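Local coordinates for protein DNA annealing helicase and endonuclease ZRANB3 (Homo sapiens, PDB 5MKW) that anneals and cuts DNA to maintain genome stability at stalled or collapsed replication forks, helping them restart; this piece is its zinc-binding HNH domain, at residues H17-Q21 against L22-N26; Q28-F31 against L32-D36; S52-P55 against L56-N60. All coordinates share one frame; numbering follows the deposited sequence. Where two conformers were deposited one is given.

Contact 1: residues H17-Q21 against L22-N26. With ZN (zinc ion), chain C.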
loop_
_atom_site.group_PDB
_atom_site.type_symbol
_atom_site.label_atom_id
_atom_site.label_comp_id
_atom_site.label_asym_id
_atom_site.label_seq_id
_atom_site.Cartn_x
_atom_site.Cartn_y
_atom_site.Cartn_z
ATOM N N HIS A 17 -8.287 10.086 2.779
ATOM C CA HIS A 17 -7.464 10.420 3.921
ATOM C C HIS A 17 -6.583 9.269 4.406
ATOM O O HIS A 17 -6.356 9.133 5.604
ATOM C CB HIS A 17 -8.312 10.911 5.079
ATOM C CG HIS A 17 -9.257 11.987 4.687
ATOM N ND1 HIS A 17 -8.837 13.273 4.414
ATOM C CD2 HIS A 17 -10.556 11.929 4.330
ATOM C CE1 HIS A 17 -9.865 13.987 3.992
ATOM N NE2 HIS A 17 -10.916 13.190 3.916
ATOM N N GLY A 18 -6.071 8.462 3.480
ATOM C CA GLY A 18 -5.143 7.421 3.844
ATOM C C GLY A 18 -5.797 6.268 4.575
ATOM O O GLY A 18 -5.108 5.528 5.284
ATOM N N VAL A 19 -7.098 6.060 4.332
ATOM C CA VAL A 19 -7.857 4.923 4.910
ATOM C C VAL A 19 -8.035 3.808 3.905
ATOM O O VAL A 19 -8.411 4.067 2.738
ATOM C CB VAL A 19 -9.266 5.360 5.347
ATOM C CG1 VAL A 19 -10.024 4.170 5.942
ATOM C CG2 VAL A 19 -9.149 6.479 6.367
ATOM N N CYS A 20 -7.561 2.623 4.244
ATOM C CA CYS A 20 -7.565 1.509 3.276
ATOM C C CYS A 20 -9.000 1.138 2.937
ATOM O O CYS A 20 -9.840 0.960 3.854
ATOM C CB CYS A 20 -6.887 0.271 3.850
ATOM S SG CYS A 20 -6.845 -1.143 2.713
ATOM N N GLN A 21 -9.284 1.025 1.644
ATOM C CA GLN A 21 -10.660 0.792 1.207
ATOM C C GLN A 21 -11.048 -0.674 1.261
ATOM O O GLN A 21 -12.219 -0.985 1.161
ATOM C CB GLN A 21 -10.872 1.350 -0.184
ATOM C CG GLN A 21 -10.687 2.844 -0.243
ATOM C CD GLN A 21 -11.641 3.589 0.717
ATOM O OE1 GLN A 21 -12.840 3.625 0.500
ATOM N NE2 GLN A 21 -11.095 4.183 1.768
ATOM N N LEU A 22 -10.075 -1.554 1.513
ATOM C CA LEU A 22 -10.356 -2.987 1.689
ATOM C C LEU A 22 -10.529 -3.386 3.143
ATOM O O LEU A 22 -11.458 -4.119 3.452
ATOM C CB LEU A 22 -9.293 -3.860 1.031
ATOM C CG LEU A 22 -9.132 -3.609 -0.467
ATOM C CD1 LEU A 22 -8.185 -4.585 -1.129
ATOM C CD2 LEU A 22 -10.490 -3.592 -1.173
ATOM N N CYS A 23 -9.619 -2.953 4.022
ATOM C CA CYS A 23 -9.626 -3.402 5.398
ATOM C C CYS A 23 -9.909 -2.295 6.413
ATOM O O CYS A 23 -10.091 -2.589 7.581
ATOM C CB CYS A 23 -8.293 -4.089 5.739
ATOM S SG CYS A 23 -6.929 -2.941 5.988
ATOM N N ASN A 24 -9.947 -1.057 5.947
ATOM C CA ASN A 24 -10.367 0.133 6.685
ATOM C C ASN A 24 -9.444 0.550 7.826
ATOM O O ASN A 24 -9.784 1.412 8.625
ATOM C CB ASN A 24 -11.855 0.084 7.041
ATOM C CG ASN A 24 -12.718 -0.089 5.800
ATOM O OD1 ASN A 24 -12.600 0.670 4.808
ATOM N ND2 ASN A 24 -13.455 -1.195 5.767
ATOM N N VAL A 25 -8.205 0.108 7.769
ATOM C CA VAL A 25 -7.237 0.697 8.658
ATOM C C VAL A 25 -6.952 2.132 8.280
ATOM O O VAL A 25 -7.007 2.520 7.093
ATOM C CB VAL A 25 -5.931 -0.118 8.777
ATOM C CG1 VAL A 25 -6.243 -1.499 9.316
ATOM C CG2 VAL A 25 -5.166 -0.156 7.459
ATOM N N ASN A 26 -6.678 2.948 9.285
ATOM C CA ASN A 26 -6.291 4.330 8.999
ATOM C C ASN A 26 -4.772 4.431 8.914
ATOM O O ASN A 26 -4.075 4.585 9.926
ATOM C CB ASN A 26 -6.838 5.328 10.033
ATOM C CG ASN A 26 -6.593 6.760 9.595
ATOM O OD1 ASN A 26 -5.643 7.076 8.864
ATOM N ND2 ASN A 26 -7.497 7.611 9.952
HETATM ZN ZN ZN C . -5.755 -2.779 4.009
HETATM O O HOH W 1 -6.718 9.656 8.071
#
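L22 donates its backbone N-H to the thiolate of C20, the N to SG distance being 3.5 Å, and packs its side chain on L95 of strand 92-96 and on C99 and R103 of helix 97-118. The next amide does the same: N of C23 lies 3.6 Å from SG of C20, with a straight 166° bond, so two N-H groups from the turn point at one sulfur and probably temper its negative charge. SG of C23 then meets the zinc ion at 2.3 Å, beside SG of C20 at 2.4 Å. This is a CxxC zinc knuckle, and C96 and C99 complete the four-cysteine site. C20 holds its SG anti to the backbone N (chi1 -180°), which brings the sulfur within reach of both amides. N24, with positive phi, closes the loop through a weak bond from its N to O of C20. At V25 the chain runs back beside the first limb, its O accepting N-H of C20 at 2.9 Å, while its CG2 packs on CB of C20. N26, N-cap of helix 27-36, gives OD1 to the amide of E29; its ND2 donates to a water that in turn donates to O of H17.

Contact 2: residues Q28-F31 against L32-D36; sequences QELF and LRLRD
The carbonyl O of F31 takes the backbone N-H of R35 at 2.8 Å, nearly along the C=O axis, in the i to i+4 pattern of helix 27-36. Its neighbour bond, N of L34 to O of L30, is 2.9 Å long, and L32 and R33 bond likewise to Q28 and E29. Side chains follow the same spacing. L30 and L34, one turn apart, run alongside each other, CG of L30 touching CD1 of L34 at 3.6 Å; branched and apolar, they suit the face turned to W50, F71 and L46. On another side F31, which also packs on E68, sets CG anti to the backbone N (chi1 165°), which places its ring beside L32 and R35. CB of R35 lies over one face of that ring, CD of R35 comes to 3.8 Å from CZ, and the guanidinium stands steeply to the ring (80°), not stacked flat on it. CD2 of L32 meets the ring at CD2 of F31, 4.0 Å away. R35 reaches D36 side-on, with NE 3.0 Å from OD1 and NH2 bonding OD2. The arginine therefore serves two chemistries: its CB and CD pack on the ring of F31, while the salt bridge probably balances its charge and limits rotation of its planar end.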
loop_
_atom_site.group_PDB
_atom_site.type_symbol
_atom_site.label_atom_id
_atom_site.label_comp_id
_atom_site.label_asym_id
_atom_site.label_seq_id
_atom_site.Cartn_x
_atom_site.Cartn_y
_atom_site.Cartn_z
ATOM N N GLN A 28 -2.758 6.423 7.344
ATOM C CA GLN A 28 -2.147 7.719 7.552
ATOM C C GLN A 28 -1.955 8.080 9.027
ATOM O O GLN A 28 -0.961 8.690 9.396
ATOM C CB GLN A 28 -2.915 8.814 6.849
ATOM C CG GLN A 28 -2.363 10.239 7.056
ATOM C CD GLN A 28 -1.095 10.484 6.240
ATOM O OE1 GLN A 28 -0.683 9.653 5.376
ATOM N NE2 GLN A 28 -0.464 11.600 6.490
ATOM N N GLU A 29 -2.924 7.734 9.853
ATOM C CA GLU A 29 -2.831 7.994 11.291
ATOM C C GLU A 29 -1.676 7.207 11.915
ATOM O O GLU A 29 -0.926 7.742 12.727
ATOM C CB GLU A 29 -4.133 7.573 11.955
ATOM C CG GLU A 29 -4.053 7.363 13.466
ATOM C CD GLU A 29 -5.415 6.975 14.072
ATOM O OE1 GLU A 29 -5.862 5.802 13.890
ATOM O OE2 GLU A 29 -6.056 7.857 14.701
ATOM N N LEU A 30 -1.503 5.952 11.490
ATOM C CA LEU A 30 -0.322 5.178 11.943
ATOM C C LEU A 30 1.029 5.797 11.471
ATOM O O LEU A 30 2.006 5.860 12.234
ATOM C CB LEU A 30 -0.420 3.723 11.482
ATOM C CG LEU A 30 0.646 2.788 12.127
ATOM C CD1 LEU A 30 0.435 2.717 13.660
ATOM C CD2 LEU A 30 0.591 1.409 11.480
ATOM N N PHE A 31 1.096 6.206 10.222
ATOM C CA PHE A 31 2.277 6.925 9.692
ATOM C C PHE A 31 2.654 8.092 10.616
ATOM O O PHE A 31 3.814 8.247 10.995
ATOM C CB PHE A 31 2.017 7.483 8.261
ATOM C CG PHE A 31 3.032 8.516 7.841
ATOM C CD1 PHE A 31 4.393 8.171 7.714
ATOM C CD2 PHE A 31 2.688 9.859 7.738
ATOM C CE1 PHE A 31 5.373 9.138 7.494
ATOM C CE2 PHE A 31 3.659 10.825 7.509
ATOM C CZ PHE A 31 5.011 10.457 7.391
ATOM N N LEU A 32 1.675 8.930 10.952
ATOM C CA LEU A 32 1.990 10.136 11.734
ATOM C C LEU A 32 2.483 9.756 13.120
ATOM O O LEU A 32 3.384 10.387 13.643
ATOM C CB LEU A 32 0.783 11.054 11.869
ATOM C CG LEU A 32 0.261 11.644 10.580
ATOM C CD1 LEU A 32 -1.131 12.217 10.797
ATOM C CD2 LEU A 32 1.229 12.714 10.100
ATOM N N ARG A 33 1.858 8.746 13.715
ATOM C CA ARG A 33 2.262 8.266 15.031
ATOM C C ARG A 33 3.707 7.730 15.012
ATOM O O ARG A 33 4.540 8.091 15.877
ATOM C CB ARG A 33 1.265 7.216 15.513
ATOM C CG ARG A 33 1.672 6.493 16.797
ATOM C CD ARG A 33 1.191 7.151 18.082
ATOM N NE ARG A 33 1.425 6.257 19.216
ATOM C CZ ARG A 33 2.435 6.367 20.069
ATOM N NH1 ARG A 33 3.305 7.354 19.966
ATOM N NH2 ARG A 33 2.551 5.490 21.047
ATOM N N LEU A 34 4.039 6.947 13.984
ATOM C CA LEU A 34 5.383 6.434 13.838
ATOM C C LEU A 34 6.405 7.518 13.578
ATOM O O LEU A 34 7.489 7.522 14.163
ATOM C CB LEU A 34 5.438 5.283 12.789
ATOM C CG LEU A 34 5.206 4.040 13.645
ATOM C CD1 LEU A 34 4.060 3.188 13.238
ATOM C CD2 LEU A 34 6.468 3.226 13.920
ATOM N N ARG A 35 6.080 8.432 12.686
ATOM C CA ARG A 35 6.983 9.498 12.337
ATOM C C ARG A 35 7.430 10.226 13.597
ATOM O O ARG A 35 8.603 10.579 13.747
ATOM C CB ARG A 35 6.327 10.473 11.376
ATOM C CG ARG A 35 7.248 11.577 10.881
ATOM C CD ARG A 35 6.465 12.649 10.109
ATOM N NE ARG A 35 5.634 13.391 11.050
ATOM C CZ ARG A 35 4.572 14.131 10.706
ATOM N NH1 ARG A 35 4.302 14.413 9.458
ATOM N NH2 ARG A 35 3.861 14.702 11.636
ATOM N N ASP A 36 6.478 10.499 14.471
ATOM C CA ASP A 36 6.747 11.364 15.569
ATOM C C ASP A 36 7.135 10.643 16.846
ATOM O O ASP A 36 7.468 11.291 17.831
ATOM C CB ASP A 36 5.538 12.260 15.793
ATOM C CG ASP A 36 5.341 13.280 14.680
ATOM O OD1 ASP A 36 6.286 13.622 13.919
ATOM O OD2 ASP A 36 4.216 13.802 14.612
#

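Contact 3: residues S52-P55 against L56-N60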
loop_
_atom_site.group_PDB
_atom_site.type_symbol
_atom_site.label_atom_id
_atom_site.label_comp_id
_atom_site.label_asym_id
_atom_site.label_seq_id
_atom_site.Cartn_x
_atom_site.Cartn_y
_atom_site.Cartn_z
ATOM N N SER A 52 2.648 -5.520 11.238
ATOM C CA SER A 52 3.458 -6.688 11.597
ATOM C C SER A 52 3.560 -7.697 10.465
ATOM O O SER A 52 4.493 -8.521 10.430
ATOM C CB SER A 52 2.871 -7.394 12.811
ATOM O OG SER A 52 1.637 -8.022 12.482
ATOM N N LYS A 53 2.650 -7.593 9.507
ATOM C CA LYS A 53 2.645 -8.486 8.370
ATOM C C LYS A 53 3.490 -8.024 7.188
ATOM O O LYS A 53 3.611 -8.734 6.222
ATOM C CB LYS A 53 1.219 -8.712 7.907
ATOM C CG LYS A 53 0.422 -9.556 8.876
ATOM C CD LYS A 53 -0.976 -9.801 8.314
ATOM C CE LYS A 53 -1.708 -10.900 9.077
ATOM N NZ LYS A 53 -2.716 -11.555 8.198
ATOM N N LEU A 54 4.113 -6.865 7.281
ATOM C CA LEU A 54 4.968 -6.373 6.204
ATOM C C LEU A 54 6.308 -7.106 6.215
ATOM O O LEU A 54 6.704 -7.610 7.248
ATOM C CB LEU A 54 5.209 -4.889 6.381
ATOM C CG LEU A 54 3.964 -4.016 6.129
ATOM C CD1 LEU A 54 4.139 -2.649 6.724
ATOM C CD2 LEU A 54 3.658 -3.955 4.627
ATOM N N PRO A 55 7.038 -7.100 5.084
ATOM C CA PRO A 55 8.403 -7.650 5.081
ATOM C C PRO A 55 9.347 -6.980 6.067
ATOM O O PRO A 55 9.279 -5.761 6.283
ATOM C CB PRO A 55 8.897 -7.401 3.627
ATOM C CG PRO A 55 7.689 -7.113 2.816
ATOM C CD PRO A 55 6.686 -6.497 3.791
ATOM N N LEU A 56 10.196 -7.796 6.689
ATOM C CA LEU A 56 11.213 -7.350 7.610
ATOM C C LEU A 56 12.037 -6.213 7.033
ATOM O O LEU A 56 12.375 -5.284 7.727
ATOM C CB LEU A 56 12.117 -8.509 7.987
ATOM C CG LEU A 56 13.309 -8.156 8.859
ATOM C CD1 LEU A 56 12.874 -7.546 10.191
ATOM C CD2 LEU A 56 14.137 -9.400 9.133
ATOM N N GLU A 57 12.349 -6.297 5.751
ATOM C CA GLU A 57 13.128 -5.269 5.084
ATOM C C GLU A 57 12.399 -3.908 5.176
ATOM O O GLU A 57 12.978 -2.865 5.478
ATOM C CB GLU A 57 13.300 -5.694 3.606
ATOM C CG GLU A 57 13.980 -4.672 2.696
ATOM C CD GLU A 57 15.469 -4.494 3.035
ATOM O OE1 GLU A 57 16.103 -5.464 3.526
ATOM O OE2 GLU A 57 16.022 -3.391 2.795
ATOM N N GLN A 58 11.101 -3.938 4.975
ATOM C CA GLN A 58 10.337 -2.695 4.963
ATOM C C GLN A 58 10.197 -2.176 6.372
ATOM O O GLN A 58 10.361 -0.980 6.632
ATOM C CB GLN A 58 8.982 -2.902 4.291
ATOM C CG GLN A 58 8.206 -1.611 4.208
ATOM C CD GLN A 58 7.031 -1.695 3.248
ATOM O OE1 GLN A 58 7.047 -2.505 2.336
ATOM N NE2 GLN A 58 5.996 -0.905 3.482
ATOM N N LEU A 59 9.901 -3.084 7.299
ATOM C CA LEU A 59 9.809 -2.731 8.708
ATOM C C LEU A 59 11.118 -2.123 9.231
ATOM O O LEU A 59 11.100 -1.129 9.976
ATOM C CB LEU A 59 9.408 -3.954 9.561
ATOM C CG LEU A 59 8.006 -4.473 9.264
ATOM C CD1 LEU A 59 7.756 -5.789 9.996
ATOM C CD2 LEU A 59 6.944 -3.427 9.627
ATOM N N ASN A 60 12.267 -2.657 8.807
ATOM C CA ASN A 60 13.534 -2.050 9.214
ATOM C C ASN A 60 13.625 -0.592 8.660
ATOM O O ASN A 60 14.108 0.322 9.329
ATOM C CB ASN A 60 14.725 -2.854 8.704
ATOM C CG ASN A 60 14.934 -4.145 9.447
ATOM O OD1 ASN A 60 14.455 -4.310 10.574
ATOM N ND2 ASN A 60 15.695 -5.046 8.839
#
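P55 O accepts two amides from the first turn of helix 56-64. The bond from N of L59 is 2.9 Å long and almost straight at 172°, whereas that from N of Q58, also 2.9 Å, is bent to 124° and weak. P55 holds the N-cap position, and proline suits a helix start because its ring fixes phi and its nitrogen, having no hydrogen, needs no acceptor. The next bond of the helix runs from N of N60 to O of L56. Two side-chain ends find partners outside these segments: OG of S52 is bonded to O of T49, and OE1 of Q58 takes a weak bond from NZ of K101 on helix 97-118. The extended chain of Q58 carries its amide across L54, where NE2 lies 4.0 Å from CD2 of the leucine. L59 sets CG anti to its carbonyl carbon (chi1 -65°), turning CD2 onto CB of L54 at 4.0 Å and CD1 to 3.5 Å from O of L54. Both leucines are buried, L54 against T97 and V98, L59 against Y47. Replacing L59 by an alanine removes both delta methyls, and a gap is likely to open beside CB of L54 and Y47. P55 O is thus satisfied by the amides of L59 and, weakly, Q58, while the apolar contact of L54 and L59 joins the preceding loop to the helix, packing that needs no polar partner.

The three contacts follow one another along the chain, and the first two join directly: contact 1 ends at the N-cap of the helix that carries contact 2, and O of G18 lies 3.3 Å from N of Q28, a probable hydrogen bond. Contact 1 holds half of the zinc site, whose other half comes from C96 and C99. The metal is about 11 Å from the side chain of L30 in contact 2 and about 10 Å from that of L54 in contact 3. Contact 3 touches neither of the others: its nearest atoms are about 9 Å from contact 1 and 7 Å from contact 2. L54 nonetheless packs on T97 and V98, residues lying between the two remaining zinc cysteines.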